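Local structure of beta-lactamase (Klebsiella pneumoniae, 6KA5) at residues 121-126 / 157-162; 66-71 / 323-328; 152-157 / 295-300. The protein probably hydrolyses the amide bond of beta-lactam antibiotics to give substituted beta-amino acids, as a class C serine beta-lactamase. All coordinates share one frame; numbering follows the deposited sequence.

Contact 1: 121-126 / 157-162; sequences SGLQLF and SNIGTG. With 1S7 ((2R)-2-{(1S)-1-methoxy-2-oxo-1-[(thiophen-2-ylacetyl)amino]ethyl}-5-methylidene-5,6-dihydro-2H-1,3-thiazine-4-carboxylic acid), chain B.
S157 OG donates a hydrogen bond to Q124 O at 2.6 Å. It approaches 34° out of the carbonyl plane, placed there by a first torsion that turns OG anti to the backbone N (chi1 -179°). The same oxygen sits at the N-cap of helix 158-171, accepting G160 N at 3.0 Å from S157 OG and, weakly, I159 N. N158 follows with a main-chain bond, N158 N to L125 O at 2.8 Å. Its amide runs alongside the F126 ring with the two planes 80° apart; N158 OD1 is hydrogen-bonded to K74 NZ, while N158 ND2 comes within 3.6 Å of the sulfur atom S of the bound 1S7, and F126 CE1 touches the methoxy carbon C of 1S7 at 3.6 Å. I159 points its CB toward the 121-126 loop: I159 CD1 rests 3.7 Å from Q124 CG, and I159 CG2 lies 4.0 Å from L123 CD1. At G160 the leucine methyl L123 CD1 packs on the backbone, 3.8 Å from G160 N. A capped helix start that presents an asparagine after Y156 beside K74, the lysine of a probable SxxK motif, is consistent with the Y-x-N element of class C beta-lactamases, here with the 121-126 loop forming part of the pocket wall.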
loop_
_atom_site.group_PDB
_atom_site.type_symbol
_atom_site.label_atom_id
_atom_site.label_comp_id
_atom_site.label_asym_id
_atom_site.label_seq_id
_atom_site.Cartn_x
_atom_site.Cartn_y
_atom_site.Cartn_z
ATOM N N SER A 121 -2.486 -7.974 15.333
ATOM C CA SER A 121 -3.515 -8.866 15.883
ATOM C C SER A 121 -3.013 -10.285 16.057
ATOM O O SER A 121 -3.501 -10.984 16.943
ATOM C CB SER A 121 -4.759 -8.906 14.996
ATOM O OG SER A 121 -4.519 -9.595 13.762
ATOM N N GLY A 122 -2.054 -10.716 15.240
ATOM C CA GLY A 122 -1.648 -12.112 15.208
ATOM C C GLY A 122 -2.271 -12.930 14.093
ATOM O O GLY A 122 -1.905 -14.108 13.929
ATOM N N LEU A 123 -3.194 -12.357 13.333
ATOM C CA LEU A 123 -3.721 -13.055 12.160
ATOM C C LEU A 123 -2.611 -13.322 11.154
ATOM O O LEU A 123 -1.655 -12.549 11.018
ATOM C CB LEU A 123 -4.836 -12.226 11.502
ATOM C CG LEU A 123 -6.172 -12.220 12.229
ATOM C CD1 LEU A 123 -7.037 -11.034 11.738
ATOM C CD2 LEU A 123 -6.915 -13.546 11.982
ATOM N N GLN A 124 -2.750 -14.433 10.431
ATOM C CA GLN A 124 -1.690 -14.892 9.544
ATOM C C GLN A 124 -1.643 -14.054 8.270
ATOM O O GLN A 124 -2.513 -13.228 7.989
ATOM C CB GLN A 124 -1.884 -16.375 9.193
ATOM C CG GLN A 124 -3.174 -16.644 8.386
ATOM C CD GLN A 124 -3.312 -18.085 7.935
ATOM O OE1 GLN A 124 -2.449 -18.612 7.238
ATOM N NE2 GLN A 124 -4.417 -18.710 8.297
ATOM N N LEU A 125 -0.608 -14.296 7.473
ATOM C CA LEU A 125 -0.393 -13.506 6.262
ATOM C C LEU A 125 -1.520 -13.665 5.252
ATOM O O LEU A 125 -2.058 -12.668 4.752
ATOM C CB LEU A 125 0.950 -13.891 5.641
ATOM C CG LEU A 125 1.314 -13.223 4.319
ATOM C CD1 LEU A 125 1.252 -11.669 4.425
ATOM C CD2 LEU A 125 2.716 -13.658 3.950
ATOM N N PHE A 126 -1.857 -14.905 4.897
ATOM C CA PHE A 126 -2.768 -15.197 3.796
ATOM C C PHE A 126 -4.115 -15.708 4.282
ATOM O O PHE A 126 -4.193 -16.481 5.242
ATOM C CB PHE A 126 -2.161 -16.238 2.852
ATOM C CG PHE A 126 -0.935 -15.759 2.123
ATOM C CD1 PHE A 126 -1.014 -14.704 1.230
ATOM C CD2 PHE A 126 0.292 -16.354 2.334
ATOM C CE1 PHE A 126 0.110 -14.254 0.553
ATOM C CE2 PHE A 126 1.423 -15.917 1.660
ATOM C CZ PHE A 126 1.333 -14.858 0.772
ATOM N N SER A 157 -0.355 -9.036 7.735
ATOM C CA SER A 157 -1.556 -9.844 7.501
ATOM C C SER A 157 -2.495 -9.235 6.469
ATOM O O SER A 157 -2.989 -8.115 6.656
ATOM C CB SER A 157 -2.316 -10.048 8.822
ATOM O OG SER A 157 -3.467 -10.857 8.590
ATOM N N ASN A 158 -2.839 -10.019 5.432
ATOM C CA ASN A 158 -3.930 -9.607 4.541
ATOM C C ASN A 158 -5.277 -9.698 5.228
ATOM O O ASN A 158 -6.201 -8.964 4.863
ATOM C CB ASN A 158 -4.018 -10.485 3.290
ATOM C CG ASN A 158 -2.929 -10.232 2.322
ATOM O OD1 ASN A 158 -2.168 -9.271 2.439
ATOM N ND2 ASN A 158 -2.839 -11.115 1.336
ATOM N N ILE A 159 -5.432 -10.633 6.172
ATOM C CA ILE A 159 -6.728 -10.822 6.815
ATOM C C ILE A 159 -7.017 -9.652 7.743
ATOM O O ILE A 159 -8.120 -9.099 7.746
ATOM C CB ILE A 159 -6.771 -12.151 7.594
ATOM C CG1 ILE A 159 -6.327 -13.326 6.729
ATOM C CG2 ILE A 159 -8.199 -12.394 8.131
ATOM C CD1 ILE A 159 -6.160 -14.636 7.516
ATOM N N GLY A 160 -6.022 -9.244 8.532
ATOM C CA GLY A 160 -6.194 -8.061 9.357
ATOM C C GLY A 160 -6.518 -6.818 8.546
ATOM O O GLY A 160 -7.384 -6.021 8.929
ATOM N N THR A 161 -5.800 -6.620 7.431
ATOM C CA THR A 161 -6.076 -5.484 6.554
ATOM C C THR A 161 -7.501 -5.542 6.040
ATOM O O THR A 161 -8.197 -4.515 5.982
ATOM C CB THR A 161 -5.090 -5.485 5.388
ATOM O OG1 THR A 161 -3.760 -5.524 5.920
ATOM C CG2 THR A 161 -5.276 -4.211 4.558
ATOM N N GLY A 162 -7.955 -6.743 5.672
ATOM C CA GLY A 162 -9.319 -6.897 5.204
ATOM C C GLY A 162 -10.331 -6.456 6.237
ATOM O O GLY A 162 -11.274 -5.725 5.922
HETATM C C 1S7 B . 0.592 -10.713 0.482
HETATM N N 1S7 B . 1.029 -9.726 -2.004
HETATM O O 1S7 B . 0.884 -9.333 0.277
HETATM S S 1S7 B . -2.313 -11.675 -2.191
HETATM C C1 1S7 B . 1.606 -9.013 -0.850
HETATM O O1 1S7 B . -0.767 -8.308 -2.232
HETATM S S1 1S7 B . 3.827 -9.194 0.731
HETATM C C2 1S7 B . -0.225 -9.279 -2.623
HETATM N N2 1S7 B . 3.242 -10.797 -1.272
HETATM C C3 1S7 B . -0.794 -10.056 -3.818
HETATM C C4 1S7 B . -1.262 -11.465 -3.308
HETATM O O4 1S7 B . 2.089 -7.052 -2.033
HETATM C C5 1S7 B . -0.800 -12.786 -3.741
HETATM O O5 1S7 B . 3.605 -13.672 -1.755
HETATM C C6 1S7 B . -1.593 -13.898 -2.893
HETATM O O6 1S7 B . 5.824 -13.534 -1.667
HETATM C C7 1S7 B . -2.487 -13.220 -1.983
HETATM C C8 1S7 B . 3.152 -9.417 -0.808
HETATM C C9 1S7 B . 5.474 -9.507 0.589
HETATM C C10 1S7 B . 5.796 -10.947 0.096
HETATM C C11 1S7 B . 7.013 -11.496 0.215
HETATM C C13 1S7 B . 4.529 -11.635 -0.900
HETATM C C14 1S7 B . 1.581 -7.506 -1.039
HETATM C C15 1S7 B . 4.657 -13.030 -1.469
#

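Contact 2: 66-71 / 323-328; sequences LFEVGS and GSTNGF. With 1S7 ((2R)-2-{(1S)-1-methoxy-2-oxo-1-[(thiophen-2-ylacetyl)amino]ethyl}-5-methylidene-5,6-dihydro-2H-1,3-thiazine-4-carboxylic acid), chain B.
E68 lies across one face of the F328 ring, and this is the tightly packed part of the contact. E68 CB stands 3.8 Å from the F328 ring centroid and 23° off the ring normal, a CH-pi contact, while the carboxylate plane is inclined 36° to the ring. F67 CD2 reaches the edge of the same ring in its plane, 3.7 Å from F328 CE2. The extended E68 chain (chi2 169°) delivers OE1 to T325 OG1, which donates at 2.8 Å to E68 OE1, nearly along the C-O axis. T325 OG1 also accepts G327 N in an ST turn, and E68 OE2 is hydrogen-bonded to Y205 OH and the backbone N of V218, so the buried carboxylate has partners on both oxygens.

Toward the ligand the fit is made by backbone: G70 CA approaches S324 O at 3.4 Å, and G323 CA approaches V69 O at 3.5 Å, both as CA-H...O contacts. The looser margin is the turn at N326, whose exposed side chain points away.

S71 OG is covalently bonded to 1S7 C14 (1.4 Å). The acyl oxygen O4 of 1S7 accepts S324 N at 2.8 Å and, weakly, S71 N. Two backbone N-H groups on one acyl oxygen form an oxyanion hole, which would probably polarise that carbonyl and stabilise negative charge developing on it during acylation and hydrolysis.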
loop_
_atom_site.group_PDB
_atom_site.type_symbol
_atom_site.label_atom_id
_atom_site.label_comp_id
_atom_site.label_asym_id
_atom_site.label_seq_id
_atom_site.Cartn_x
_atom_site.Cartn_y
_atom_site.Cartn_z
ATOM N N LEU A 66 -2.324 1.248 -16.710
ATOM C CA LEU A 66 -2.688 0.799 -15.381
ATOM C C LEU A 66 -1.868 -0.410 -14.973
ATOM O O LEU A 66 -1.789 -1.398 -15.710
ATOM C CB LEU A 66 -4.164 0.417 -15.341
ATOM C CG LEU A 66 -5.125 1.541 -15.709
ATOM C CD1 LEU A 66 -6.452 0.912 -16.045
ATOM C CD2 LEU A 66 -5.292 2.473 -14.535
ATOM N N PHE A 67 -1.340 -0.357 -13.757
ATOM C CA PHE A 67 -0.606 -1.459 -13.168
ATOM C C PHE A 67 -1.333 -1.942 -11.918
ATOM O O PHE A 67 -1.896 -1.132 -11.177
ATOM C CB PHE A 67 0.814 -1.010 -12.735
ATOM C CG PHE A 67 1.752 -0.643 -13.871
ATOM C CD1 PHE A 67 1.697 0.615 -14.489
ATOM C CD2 PHE A 67 2.715 -1.564 -14.286
ATOM C CE1 PHE A 67 2.593 0.961 -15.514
ATOM C CE2 PHE A 67 3.615 -1.236 -15.307
ATOM C CZ PHE A 67 3.550 0.033 -15.928
ATOM N N GLU A 68 -1.254 -3.244 -11.647
ATOM C CA GLU A 68 -1.605 -3.759 -10.324
ATOM C C GLU A 68 -0.569 -3.335 -9.304
ATOM O O GLU A 68 0.633 -3.421 -9.549
ATOM C CB GLU A 68 -1.702 -5.275 -10.321
ATOM C CG GLU A 68 -2.769 -5.789 -11.268
ATOM C CD GLU A 68 -2.732 -7.269 -11.497
ATOM O OE1 GLU A 68 -1.977 -8.021 -10.823
ATOM O OE2 GLU A 68 -3.500 -7.699 -12.380
ATOM N N VAL A 69 -1.031 -2.917 -8.127
ATOM C CA VAL A 69 -0.088 -2.502 -7.095
ATOM C C VAL A 69 -0.102 -3.391 -5.868
ATOM O O VAL A 69 0.659 -3.123 -4.924
ATOM C CB VAL A 69 -0.274 -1.027 -6.694
ATOM C CG1 VAL A 69 -0.079 -0.136 -7.914
ATOM C CG2 VAL A 69 -1.633 -0.776 -5.999
ATOM N N GLY A 70 -0.919 -4.444 -5.842
ATOM C CA GLY A 70 -0.836 -5.410 -4.761
ATOM C C GLY A 70 -0.979 -4.765 -3.401
ATOM O O GLY A 70 -1.902 -3.964 -3.149
ATOM N N SER A 71 -0.041 -5.106 -2.527
ATOM C CA SER A 71 -0.084 -4.675 -1.135
ATOM C C SER A 71 -0.028 -3.161 -0.946
ATOM O O SER A 71 -0.299 -2.699 0.170
ATOM C CB SER A 71 1.054 -5.351 -0.355
ATOM O OG SER A 71 0.808 -6.742 -0.199
ATOM N N GLY A 323 4.550 -3.344 -2.745
ATOM C CA GLY A 323 3.437 -4.193 -3.140
ATOM C C GLY A 323 3.786 -5.051 -4.329
ATOM O O GLY A 323 4.652 -4.700 -5.131
ATOM N N SER A 324 3.122 -6.194 -4.436
ATOM C CA SER A 324 3.364 -7.070 -5.575
ATOM C C SER A 324 2.123 -7.905 -5.802
ATOM O O SER A 324 1.292 -8.042 -4.913
ATOM C CB SER A 324 4.586 -7.975 -5.344
ATOM O OG SER A 324 4.399 -8.851 -4.235
ATOM N N THR A 325 2.013 -8.456 -7.005
ATOM C CA THR A 325 1.084 -9.551 -7.274
ATOM C C THR A 325 1.871 -10.614 -8.022
ATOM O O THR A 325 3.085 -10.474 -8.213
ATOM C CB THR A 325 -0.115 -9.115 -8.104
ATOM O OG1 THR A 325 0.359 -8.687 -9.389
ATOM C CG2 THR A 325 -0.879 -7.979 -7.449
ATOM N N ASN A 326 1.206 -11.679 -8.485
ATOM C CA ASN A 326 1.998 -12.665 -9.217
ATOM C C ASN A 326 2.622 -12.078 -10.472
ATOM O O ASN A 326 3.633 -12.607 -10.945
ATOM C CB ASN A 326 1.141 -13.872 -9.592
ATOM C CG ASN A 326 0.758 -14.706 -8.390
ATOM O OD1 ASN A 326 1.461 -14.733 -7.376
ATOM N ND2 ASN A 326 -0.362 -15.412 -8.505
ATOM N N GLY A 327 2.072 -10.978 -10.991
ATOM C CA GLY A 327 2.536 -10.437 -12.257
ATOM C C GLY A 327 3.143 -9.053 -12.173
ATOM O O GLY A 327 3.609 -8.547 -13.191
ATOM N N PHE A 328 3.189 -8.448 -10.982
ATOM C CA PHE A 328 3.556 -7.038 -10.854
ATOM C C PHE A 328 4.409 -6.784 -9.612
ATOM O O PHE A 328 4.314 -7.488 -8.607
ATOM C CB PHE A 328 2.291 -6.132 -10.753
ATOM C CG PHE A 328 1.484 -6.028 -12.038
ATOM C CD1 PHE A 328 0.564 -7.004 -12.380
ATOM C CD2 PHE A 328 1.617 -4.915 -12.864
ATOM C CE1 PHE A 328 -0.200 -6.886 -13.535
ATOM C CE2 PHE A 328 0.861 -4.776 -14.027
ATOM C CZ PHE A 328 -0.055 -5.778 -14.369
HETATM C C 1S7 B . 0.592 -10.713 0.482
HETATM N N 1S7 B . 1.029 -9.726 -2.004
HETATM O O 1S7 B . 0.884 -9.333 0.277
HETATM S S 1S7 B . -2.313 -11.675 -2.191
HETATM C C1 1S7 B . 1.606 -9.013 -0.850
HETATM O O1 1S7 B . -0.767 -8.308 -2.232
HETATM S S1 1S7 B . 3.827 -9.194 0.731
HETATM C C2 1S7 B . -0.225 -9.279 -2.623
HETATM N N2 1S7 B . 3.242 -10.797 -1.272
HETATM C C3 1S7 B . -0.794 -10.056 -3.818
HETATM C C4 1S7 B . -1.262 -11.465 -3.308
HETATM O O4 1S7 B . 2.089 -7.052 -2.033
HETATM C C5 1S7 B . -0.800 -12.786 -3.741
HETATM O O5 1S7 B . 3.605 -13.672 -1.755
HETATM C C6 1S7 B . -1.593 -13.898 -2.893
HETATM O O6 1S7 B . 5.824 -13.534 -1.667
HETATM C C7 1S7 B . -2.487 -13.220 -1.983
HETATM C C8 1S7 B . 3.152 -9.417 -0.808
HETATM C C9 1S7 B . 5.474 -9.507 0.589
HETATM C C10 1S7 B . 5.796 -10.947 0.096
HETATM C C11 1S7 B . 7.013 -11.496 0.215
HETATM C C13 1S7 B . 4.529 -11.635 -0.900
HETATM C C14 1S7 B . 1.581 -7.506 -1.039
HETATM C C15 1S7 B . 4.657 -13.030 -1.469
#

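Contact 3: 152-157 / 295-300; sequences THRVYS and NDMAMT. With 1S7 ((2R)-2-{(1S)-1-methoxy-2-oxo-1-[(thiophen-2-ylacetyl)amino]ethyl}-5-methylidene-5,6-dihydro-2H-1,3-thiazine-4-carboxylic acid), chain B.
R154 NH1 reaches the carbonyl of M297 from the edge of the guanidinium, 3.2 Å from R154 NH1 to M297 O; the N-H...O angle is only 129°, so this direct bond is weak. The same nitrogen lies against M297 CB, and the two side chains cross at about a right angle. Y156 supplies the other direct touch, through its CB, which lies 3.4 Å from A298 O.

Two waters add to this first shell. Water 1 donates to Y156 O and to A298 O, each at 2.8 Å from the water oxygen. Water 2 accepts Y156 N at 2.9 Å from the water oxygen and lies close to both M297 O and T300 O. The polar backbone of Y156 is thus joined to the 295-300 loop largely through solvent. On the ligand side, A298 CB is 3.4 Å from 1S7 C9, and M299 CE is 3.7 Å from 1S7 C11, so the loop meets the dihydrothiazine part of the adduct.

Farther out, R154 is kept straight from CG to NE, with CG anti to the backbone N (chi1 -178°), and its far end is fixed by a salt bridge from NH2 to E280 and a hydrogen bond from NE to Q275. Its backbone pairs with S302 of strand 302-311, next to strand 153-154 in the large sheet. R154 NH2 also lies at the edge of the Y156 ring, in its plane. That ring stacks with H119, and its OH is hydrogen-bonded to K74 NZ and K321 NZ, beside S71.

The chemistry is therefore uneven: waters join the loop to the backbone of Y156, and a weak bond from R154 NH1 adds a direct link to M297 O, whereas the Y156 hydroxyl is bonded directly to two lysines.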
loop_
_atom_site.group_PDB
_atom_site.type_symbol
_atom_site.label_atom_id
_atom_site.label_comp_id
_atom_site.label_asym_id
_atom_site.label_seq_id
_atom_site.Cartn_x
_atom_site.Cartn_y
_atom_site.Cartn_z
ATOM N N THR A 152 1.412 -7.742 20.940
ATOM C CA THR A 152 2.766 -8.069 21.383
ATOM C C THR A 152 3.731 -8.364 20.252
ATOM O O THR A 152 4.953 -8.247 20.449
ATOM C CB THR A 152 2.749 -9.282 22.326
ATOM O OG1 THR A 152 2.188 -10.403 21.657
ATOM C CG2 THR A 152 1.930 -8.970 23.563
ATOM N N HIS A 153 3.213 -8.800 19.103
ATOM C CA HIS A 153 4.044 -9.168 17.971
ATOM C C HIS A 153 3.454 -8.589 16.701
ATOM O O HIS A 153 2.253 -8.301 16.617
ATOM C CB HIS A 153 4.158 -10.697 17.828
ATOM C CG HIS A 153 4.891 -11.350 18.959
ATOM N ND1 HIS A 153 4.337 -11.523 20.213
ATOM C CD2 HIS A 153 6.134 -11.880 19.016
ATOM C CE1 HIS A 153 5.219 -12.127 20.996
ATOM N NE2 HIS A 153 6.317 -12.358 20.294
ATOM N N ARG A 154 4.317 -8.439 15.707
ATOM C CA ARG A 154 3.917 -7.970 14.385
ATOM C C ARG A 154 3.955 -9.148 13.429
ATOM O O ARG A 154 5.002 -9.781 13.255
ATOM C CB ARG A 154 4.837 -6.855 13.910
ATOM C CG ARG A 154 4.443 -6.277 12.551
ATOM C CD ARG A 154 5.476 -5.249 12.103
ATOM N NE ARG A 154 5.097 -4.594 10.840
ATOM C CZ ARG A 154 5.389 -5.043 9.618
ATOM N NH1 ARG A 154 6.035 -6.206 9.459
ATOM N NH2 ARG A 154 5.020 -4.338 8.546
ATOM N N VAL A 155 2.818 -9.427 12.809
ATOM C CA VAL A 155 2.695 -10.412 11.742
ATOM C C VAL A 155 1.926 -9.713 10.624
ATOM O O VAL A 155 0.724 -9.465 10.755
ATOM C CB VAL A 155 1.975 -11.688 12.204
ATOM C CG1 VAL A 155 1.722 -12.625 11.016
ATOM C CG2 VAL A 155 2.792 -12.410 13.305
ATOM N N TYR A 156 2.619 -9.393 9.537
ATOM C CA TYR A 156 1.966 -8.747 8.404
ATOM C C TYR A 156 0.831 -9.629 7.918
ATOM O O TYR A 156 1.017 -10.840 7.730
ATOM C CB TYR A 156 3.005 -8.528 7.307
ATOM C CG TYR A 156 2.592 -7.695 6.133
ATOM C CD1 TYR A 156 1.873 -8.250 5.088
ATOM C CD2 TYR A 156 2.977 -6.378 6.024
ATOM C CE1 TYR A 156 1.551 -7.522 3.981
ATOM C CE2 TYR A 156 2.635 -5.626 4.898
ATOM C CZ TYR A 156 1.931 -6.211 3.889
ATOM O OH TYR A 156 1.577 -5.505 2.749
ATOM N N SER A 157 -0.355 -9.036 7.735
ATOM C CA SER A 157 -1.556 -9.844 7.501
ATOM C C SER A 157 -2.495 -9.235 6.469
ATOM O O SER A 157 -2.989 -8.115 6.656
ATOM C CB SER A 157 -2.316 -10.048 8.822
ATOM O OG SER A 157 -3.467 -10.857 8.590
ATOM N N ASN A 295 12.501 -3.561 4.954
ATOM C CA ASN A 295 11.627 -4.020 3.886
ATOM C C ASN A 295 11.728 -5.520 3.676
ATOM O O ASN A 295 11.318 -6.033 2.629
ATOM C CB ASN A 295 11.909 -3.248 2.591
ATOM C CG ASN A 295 11.214 -1.897 2.581
ATOM O OD1 ASN A 295 10.017 -1.820 2.323
ATOM N ND2 ASN A 295 11.937 -0.843 2.944
ATOM N N ASP A 296 12.231 -6.236 4.672
ATOM C CA ASP A 296 12.235 -7.690 4.661
ATOM C C ASP A 296 11.500 -8.216 5.892
ATOM O O ASP A 296 12.046 -9.009 6.664
ATOM C CB ASP A 296 13.685 -8.174 4.612
ATOM C CG ASP A 296 13.799 -9.654 4.358
ATOM O OD1 ASP A 296 12.844 -10.240 3.791
ATOM O OD2 ASP A 296 14.850 -10.224 4.734
ATOM N N MET A 297 10.264 -7.746 6.102
ATOM C CA MET A 297 9.505 -8.109 7.299
ATOM C C MET A 297 8.121 -8.658 6.974
ATOM O O MET A 297 7.253 -8.699 7.851
ATOM C CB MET A 297 9.361 -6.905 8.220
ATOM C CG MET A 297 10.684 -6.352 8.694
ATOM S SD MET A 297 10.432 -4.936 9.780
ATOM C CE MET A 297 9.945 -5.764 11.316
ATOM N N ALA A 298 7.868 -9.058 5.740
ATOM C CA ALA A 298 6.497 -9.409 5.404
ATOM C C ALA A 298 6.095 -10.812 5.827
ATOM O O ALA A 298 4.900 -11.073 5.963
ATOM C CB ALA A 298 6.261 -9.260 3.905
ATOM N N MET A 299 7.036 -11.736 6.003
ATOM C CA MET A 299 6.655 -13.127 6.129
ATOM C C MET A 299 7.015 -13.750 7.462
ATOM O O MET A 299 6.639 -14.903 7.700
ATOM C CB MET A 299 7.267 -13.942 4.987
ATOM C CG MET A 299 6.619 -13.573 3.677
ATOM S SD MET A 299 7.150 -14.705 2.411
ATOM C CE MET A 299 8.821 -14.126 2.156
ATOM N N THR A 300 7.672 -13.014 8.350
ATOM C CA THR A 300 8.060 -13.538 9.647
ATOM C C THR A 300 7.447 -12.713 10.776
ATOM O O THR A 300 7.079 -11.540 10.608
ATOM C CB THR A 300 9.586 -13.569 9.791
ATOM O OG1 THR A 300 10.097 -12.244 9.613
ATOM C CG2 THR A 300 10.197 -14.506 8.740
HETATM C C 1S7 B . 0.592 -10.713 0.482
HETATM N N 1S7 B . 1.029 -9.726 -2.004
HETATM O O 1S7 B . 0.884 -9.333 0.277
HETATM S S 1S7 B . -2.313 -11.675 -2.191
HETATM C C1 1S7 B . 1.606 -9.013 -0.850
HETATM O O1 1S7 B . -0.767 -8.308 -2.232
HETATM S S1 1S7 B . 3.827 -9.194 0.731
HETATM C C2 1S7 B . -0.225 -9.279 -2.623
HETATM N N2 1S7 B . 3.242 -10.797 -1.272
HETATM C C3 1S7 B . -0.794 -10.056 -3.818
HETATM C C4 1S7 B . -1.262 -11.465 -3.308
HETATM O O4 1S7 B . 2.089 -7.052 -2.033
HETATM C C5 1S7 B . -0.800 -12.786 -3.741
HETATM O O5 1S7 B . 3.605 -13.672 -1.755
HETATM C C6 1S7 B . -1.593 -13.898 -2.893
HETATM O O6 1S7 B . 5.824 -13.534 -1.667
HETATM C C7 1S7 B . -2.487 -13.220 -1.983
HETATM C C8 1S7 B . 3.152 -9.417 -0.808
HETATM C C9 1S7 B . 5.474 -9.507 0.589
HETATM C C10 1S7 B . 5.796 -10.947 0.096
HETATM C C11 1S7 B . 7.013 -11.496 0.215
HETATM C C13 1S7 B . 4.529 -11.635 -0.900
HETATM C C14 1S7 B . 1.581 -7.506 -1.039
HETATM C C15 1S7 B . 4.657 -13.030 -1.469
HETATM O O HOH W 1 3.389 -12.399 7.894
HETATM O O HOH W 2 5.439 -9.918 9.474
#

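In the fold
All three contacts reach the same 1S7 adduct but differ in burial. Contact 2 is core, with every touching residue buried; contact 1 is mostly buried, and contact 3 is only partly so. Contacts 1 and 3 share S157, the N-cap residue of helix 158-171, which follows strand 153-154 in the chain, and they touch directly, L125 CD1 lying 3.4 Å from Y156 O. Contacts 2 and 3 both reach the large antiparallel sheet and meet through a probable hydrogen bond between S71 OG and Y156 OH. Their chemistry follows their place: a carboxylate, an aromatic ring and a covalent bond in contact 2, helix capping in contact 1, and bridging waters in contact 3.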